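Beta-N-acetylhexosaminidase (Bacteroides fragilis, PDB 4PYS) probably hydrolyses terminal beta-linked N-acetylhexosamine residues from glycans, as a family 20 glycoside hydrolase with a TIM-barrel catalytic domain. Local coordinates at residues G8-P13 with Y474-S479; E410-R415 with L455-Q460. One frame throughout, in Å; residues are numbered along the deposited sequence.

Overall arrangement
Interaction 1 joins the N-terminal loop, ahead of the first strand of the family 20 domain 2, to helix 470-486. Interaction 2 packs helix 409-415 against helix 453-462 in the catalytic domain. Helices 453-462 and 470-486 are consecutive. Both segments of interaction 2 lie between those of interaction 1 in the chain. The two centres lie about 14 Å apart, on the same side of the chain's centre, and the contacts touch. P13 CA comes 3.3 Å from E459 OE1, and V477 CG2 lies 4.0 Å from L455 CD1. The side chain of E459 comes within about 4 Å of a bound glycerol, nearest atoms, probably from the crystallisation liquor.

Interaction 1 (G8-P13 with Y474-S479); sequences GQIIMP and YGKVLS. With FMT (formic acid), chain K.
I10 and K476 meet where an irregular N-terminal segment passes a helix, with their CA atoms 7.4 Å apart, the nearest across 8-13 and 474-479. This is loop-on-helix packing. It joins the start of the smaller N-terminal domain of the family 20 enzyme to helix 470-486, the next helix after 453-462. I10 O accepts a hydrogen bond from K480 NZ, one residue beyond 474-479 on the same helix. Close to the helix, I10 CD1 presses on K476 CB at 3.5 Å, tighter than usual van der Waals contact. CG1 of I10 stands between the backbone N and the carbonyl carbon (chi1 76°), and the chain then extends to bring CD1 to the lysine. Selenomethionine M12 also reaches the helix. Its SE atom lies 3.7 Å from K476 O, and its chain bends at chi3 (76°). The terminal CE reaches V477 CG2 at 3.8 Å, the two side chains crossing at about a right angle. F473 and F484 of the same helix also touch M12. The K476 chain is extended beyond CG. NZ bonds to OG1 of T14, the residue after P13, and forms a salt bridge with E468. A formic acid molecule, probably from the crystallisation liquor, sits beside I10. It gives NZ a further, weak partner, O1. On the helix, S479 OG bonds back to G475 O, which S479 N meets from the opposite face of the carbonyl plane. The other formic acid oxygen, O2, accepts a nearly straight bond from I11 N at 2.9 Å (167°).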
loop_
_atom_site.group_PDB
_atom_site.type_symbol
_atom_site.label_atom_id
_atom_site.label_comp_id
_atom_site.label_asym_id
_atom_site.label_seq_id
_atom_site.Cartn_x
_atom_site.Cartn_y
_atom_site.Cartn_z
ATOM N N GLY A 8 -22.663 4.892 -15.290
ATOM C CA GLY A 8 -23.988 4.934 -14.704
ATOM C C GLY A 8 -24.175 6.225 -13.941
ATOM O O GLY A 8 -24.486 7.269 -14.518
ATOM N N GLN A 9 -23.981 6.151 -12.631
ATOM C CA GLN A 9 -23.984 7.346 -11.805
ATOM C C GLN A 9 -22.569 7.915 -11.685
ATOM O O GLN A 9 -22.215 8.866 -12.380
ATOM C CB GLN A 9 -24.586 7.051 -10.424
ATOM C CG GLN A 9 -24.096 5.754 -9.779
ATOM C CD GLN A 9 -24.318 5.729 -8.288
ATOM O OE1 GLN A 9 -23.592 5.057 -7.557
ATOM N NE2 GLN A 9 -25.326 6.458 -7.826
ATOM N N ILE A 10 -21.751 7.331 -10.816
ATOM C CA ILE A 10 -20.461 7.924 -10.494
ATOM C C ILE A 10 -19.339 6.906 -10.374
ATOM O O ILE A 10 -19.566 5.715 -10.136
ATOM C CB ILE A 10 -20.507 8.733 -9.173
ATOM C CG1 ILE A 10 -20.523 7.804 -7.975
ATOM C CG2 ILE A 10 -21.699 9.702 -9.119
ATOM C CD1 ILE A 10 -19.997 8.465 -6.747
ATOM N N ILE A 11 -18.119 7.398 -10.523
ATOM C CA ILE A 11 -16.928 6.575 -10.365
ATOM C C ILE A 11 -16.077 7.159 -9.236
ATOM O O ILE A 11 -15.863 8.377 -9.196
ATOM C CB ILE A 11 -16.077 6.575 -11.660
ATOM C CG1 ILE A 11 -16.802 5.840 -12.792
ATOM C CG2 ILE A 11 -14.735 5.920 -11.400
ATOM C CD1 ILE A 11 -16.281 6.202 -14.201
HETATM N N MSE A 12 -15.615 6.305 -8.318
HETATM C CA MSE A 12 -14.684 6.729 -7.265
HETATM C C MSE A 12 -13.389 5.944 -7.354
HETATM O O MSE A 12 -13.407 4.725 -7.547
HETATM C CB MSE A 12 -15.294 6.552 -5.867
HETATM C CG MSE A 12 -16.595 7.290 -5.703
HETATM SE SE MSE A 12 -17.208 7.304 -3.860
HETATM C CE MSE A 12 -15.980 8.649 -3.179
ATOM N N PRO A 13 -12.241 6.634 -7.237
ATOM C CA PRO A 13 -12.070 8.082 -7.069
ATOM C C PRO A 13 -12.500 8.841 -8.328
ATOM O O PRO A 13 -12.572 8.263 -9.417
ATOM C CB PRO A 13 -10.559 8.241 -6.809
ATOM C CG PRO A 13 -9.925 6.975 -7.330
ATOM C CD PRO A 13 -10.963 5.892 -7.207
ATOM N N TYR A 474 -18.945 13.538 0.269
ATOM C CA TYR A 474 -19.686 12.643 1.160
ATOM C C TYR A 474 -20.949 12.099 0.472
ATOM O O TYR A 474 -21.328 10.937 0.664
ATOM C CB TYR A 474 -20.022 13.394 2.453
ATOM C CG TYR A 474 -20.737 12.572 3.499
ATOM C CD1 TYR A 474 -20.314 11.284 3.813
ATOM C CD2 TYR A 474 -21.807 13.100 4.194
ATOM C CE1 TYR A 474 -20.974 10.533 4.795
ATOM C CE2 TYR A 474 -22.468 12.367 5.165
ATOM C CZ TYR A 474 -22.042 11.087 5.460
ATOM O OH TYR A 474 -22.707 10.362 6.428
ATOM N N GLY A 475 -21.600 12.929 -0.339
ATOM C CA GLY A 475 -22.756 12.474 -1.095
ATOM C C GLY A 475 -22.390 11.336 -2.036
ATOM O O GLY A 475 -23.164 10.388 -2.213
ATOM N N LYS A 476 -21.205 11.419 -2.635
ATOM C CA LYS A 476 -20.725 10.368 -3.528
ATOM C C LYS A 476 -20.445 9.092 -2.748
ATOM O O LYS A 476 -20.811 8.005 -3.191
ATOM C CB LYS A 476 -19.435 10.807 -4.233
ATOM C CG LYS A 476 -19.621 11.968 -5.225
ATOM C CD LYS A 476 -18.246 12.281 -5.867
ATOM C CE LYS A 476 -18.317 13.511 -6.736
ATOM N NZ LYS A 476 -17.018 13.743 -7.408
ATOM N N VAL A 477 -19.790 9.231 -1.595
ATOM C CA VAL A 477 -19.538 8.089 -0.707
ATOM C C VAL A 477 -20.838 7.356 -0.387
ATOM O O VAL A 477 -20.939 6.132 -0.527
ATOM C CB VAL A 477 -18.832 8.531 0.600
ATOM C CG1 VAL A 477 -18.851 7.420 1.642
ATOM C CG2 VAL A 477 -17.385 8.923 0.291
ATOM N N LEU A 478 -21.852 8.102 0.021
ATOM C CA LEU A 478 -23.111 7.462 0.392
ATOM C C LEU A 478 -23.803 6.811 -0.811
ATOM O O LEU A 478 -24.437 5.762 -0.673
ATOM C CB LEU A 478 -24.037 8.481 1.058
ATOM C CG LEU A 478 -23.510 9.080 2.359
ATOM C CD1 LEU A 478 -24.570 10.006 2.948
ATOM C CD2 LEU A 478 -23.142 7.979 3.366
ATOM N N SER A 479 -23.680 7.428 -1.985
ATOM C CA SER A 479 -24.321 6.923 -3.195
ATOM C C SER A 479 -23.657 5.658 -3.726
ATOM O O SER A 479 -24.302 4.853 -4.408
ATOM C CB SER A 479 -24.300 7.990 -4.290
ATOM O OG SER A 479 -25.103 9.081 -3.894
HETATM C C FMT K . -17.906 10.709 -10.356
HETATM O O1 FMT K . -17.884 11.933 -10.165
HETATM O O2 FMT K . -18.144 10.164 -11.442
#

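Interaction 2 (E410-R415 with L455-Q460); sequences EDVYLR and LALAEQ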
loop_
_atom_site.group_PDB
_atom_site.type_symbol
_atom_site.label_atom_id
_atom_site.label_comp_id
_atom_site.label_asym_id
_atom_site.label_seq_id
_atom_site.Cartn_x
_atom_site.Cartn_y
_atom_site.Cartn_z
ATOM N N GLU A 410 -14.456 13.824 7.921
ATOM C CA GLU A 410 -14.206 15.258 7.763
ATOM C C GLU A 410 -12.750 15.610 8.022
ATOM O O GLU A 410 -12.176 16.426 7.304
ATOM C CB GLU A 410 -15.114 16.102 8.680
ATOM C CG GLU A 410 -16.440 16.488 8.054
ATOM C CD GLU A 410 -17.226 17.513 8.876
ATOM O OE1 GLU A 410 -18.462 17.401 8.917
ATOM O OE2 GLU A 410 -16.609 18.426 9.466
ATOM N N ASP A 411 -12.144 15.012 9.049
ATOM C CA ASP A 411 -10.748 15.313 9.344
ATOM C C ASP A 411 -9.861 14.907 8.175
ATOM O O ASP A 411 -9.006 15.684 7.736
ATOM C CB ASP A 411 -10.275 14.600 10.628
ATOM C CG ASP A 411 -11.008 15.071 11.865
ATOM O OD1 ASP A 411 -11.190 16.303 12.038
ATOM O OD2 ASP A 411 -11.399 14.203 12.683
ATOM N N VAL A 412 -10.050 13.696 7.661
ATOM C CA VAL A 412 -9.156 13.249 6.594
ATOM C C VAL A 412 -9.396 14.079 5.331
ATOM O O VAL A 412 -8.449 14.512 4.679
ATOM C CB VAL A 412 -9.217 11.717 6.334
ATOM C CG1 VAL A 412 -10.629 11.241 6.147
ATOM C CG2 VAL A 412 -8.354 11.342 5.125
ATOM N N TYR A 413 -10.655 14.363 5.015
ATOM C CA TYR A 413 -10.936 15.107 3.787
ATOM C C TYR A 413 -10.482 16.565 3.834
ATOM O O TYR A 413 -9.941 17.089 2.853
ATOM C CB TYR A 413 -12.433 15.030 3.445
ATOM C CG TYR A 413 -12.705 15.428 2.004
ATOM C CD1 TYR A 413 -12.465 14.539 0.968
ATOM C CD2 TYR A 413 -13.192 16.686 1.691
ATOM C CE1 TYR A 413 -12.695 14.891 -0.353
ATOM C CE2 TYR A 413 -13.430 17.049 0.361
ATOM C CZ TYR A 413 -13.179 16.148 -0.644
ATOM O OH TYR A 413 -13.407 16.492 -1.967
ATOM N N LEU A 414 -10.667 17.214 4.979
ATOM C CA LEU A 414 -10.487 18.662 5.057
ATOM C C LEU A 414 -9.133 19.090 5.619
ATOM O O LEU A 414 -8.716 20.218 5.386
ATOM C CB LEU A 414 -11.577 19.289 5.933
ATOM C CG LEU A 414 -13.023 19.134 5.478
ATOM C CD1 LEU A 414 -13.942 19.726 6.550
ATOM C CD2 LEU A 414 -13.220 19.824 4.143
ATOM N N ARG A 415 -8.460 18.219 6.377
ATOM C CA ARG A 415 -7.319 18.688 7.173
ATOM C C ARG A 415 -6.114 17.733 7.164
ATOM O O ARG A 415 -5.329 17.715 8.108
ATOM C CB ARG A 415 -7.765 18.983 8.621
ATOM C CG ARG A 415 -8.596 20.276 8.764
ATOM C CD ARG A 415 -9.155 20.484 10.188
ATOM N NE ARG A 415 -10.117 19.448 10.563
ATOM C CZ ARG A 415 -11.416 19.487 10.273
ATOM N NH1 ARG A 415 -11.928 20.509 9.596
ATOM N NH2 ARG A 415 -12.211 18.500 10.655
ATOM N N LEU A 455 -11.679 6.061 1.295
ATOM C CA LEU A 455 -12.157 6.643 0.053
ATOM C C LEU A 455 -11.676 8.082 -0.070
ATOM O O LEU A 455 -11.441 8.571 -1.172
ATOM C CB LEU A 455 -13.694 6.602 -0.001
ATOM C CG LEU A 455 -14.306 5.204 -0.036
ATOM C CD1 LEU A 455 -15.827 5.292 0.017
ATOM C CD2 LEU A 455 -13.878 4.489 -1.301
ATOM N N ALA A 456 -11.548 8.766 1.061
ATOM C CA ALA A 456 -11.064 10.144 1.034
ATOM C C ALA A 456 -9.584 10.150 0.686
ATOM O O ALA A 456 -9.115 11.005 -0.062
ATOM C CB ALA A 456 -11.307 10.822 2.368
ATOM N N LEU A 457 -8.852 9.177 1.219
ATOM C CA LEU A 457 -7.430 9.046 0.889
ATOM C C LEU A 457 -7.242 8.706 -0.584
ATOM O O LEU A 457 -6.395 9.301 -1.258
ATOM C CB LEU A 457 -6.761 7.996 1.794
ATOM C CG LEU A 457 -6.725 8.423 3.264
ATOM C CD1 LEU A 457 -6.262 7.285 4.179
ATOM C CD2 LEU A 457 -5.848 9.663 3.441
ATOM N N ALA A 458 -8.032 7.772 -1.105
ATOM C CA ALA A 458 -7.951 7.426 -2.534
ATOM C C ALA A 458 -8.281 8.606 -3.417
ATOM O O ALA A 458 -7.683 8.786 -4.474
ATOM C CB ALA A 458 -8.874 6.253 -2.865
ATOM N N GLU A 459 -9.246 9.416 -2.995
ATOM C CA GLU A 459 -9.618 10.612 -3.764
ATOM C C GLU A 459 -8.450 11.602 -3.791
ATOM O O GLU A 459 -8.113 12.180 -4.835
ATOM C CB GLU A 459 -10.850 11.255 -3.112
ATOM C CG GLU A 459 -11.413 12.456 -3.857
ATOM C CD GLU A 459 -12.281 12.064 -5.035
ATOM O OE1 GLU A 459 -12.363 10.860 -5.344
ATOM O OE2 GLU A 459 -12.886 12.961 -5.659
ATOM N N GLN A 460 -7.825 11.806 -2.639
ATOM C CA GLN A 460 -6.690 12.730 -2.551
ATOM C C GLN A 460 -5.502 12.239 -3.372
ATOM O O GLN A 460 -4.774 13.040 -3.967
ATOM C CB GLN A 460 -6.307 12.904 -1.075
ATOM C CG GLN A 460 -7.330 13.789 -0.332
ATOM C CD GLN A 460 -7.128 13.811 1.164
ATOM O OE1 GLN A 460 -6.377 13.014 1.719
ATOM N NE2 GLN A 460 -7.815 14.726 1.831
HETATM O O HOH W 1 -9.687 16.546 0.167
#
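V412 and A456 face each other where helices 409-415 and 453-462 run side by side. The short segments are nearly parallel, with their axes 9.2 Å apart at 16°. The tight part is the valine. Its CG2 meets L457 CD2 at 3.5 Å, closer than usual for two carbons, and the two side chains cross at about a right angle. CG2 is anti to the backbone N, while CG1 stands between N and the carbonyl carbon (chi1 51°) and rests on A456 CB. The CA atoms of Y413 and A456 are 5.7 Å apart, consistent with the small side chain of A456. The same CB lies at the edge of the Y413 ring, near its plane, 4.1 Å from CD1. Q460 adds the polar link. Its extended chain carries NE2 to V412 O at 2.9 Å, tilted from the carbonyl plane, while N416 ND2 donates to its OE1. The looser side lies around Y413. There E459 CG only approaches CE1 at the ring edge, 4.5 Å away. A water lies 3.3 Å above the centre of one face of the Y413 ring. It donates to Y413 O and accepts from Q460 NE2, bridging the helices where V412 O is already bonded directly. The Y413 hydroxyl bonds to E468 O, and E459 OE2 to T14 OG1. Helix 470-486 packs alongside, F473 stacking on Y413 and touching A456. Y388 of helix 386-389 lies against V412, and M431 and S433 of barrel strand 428-435 lie against L457.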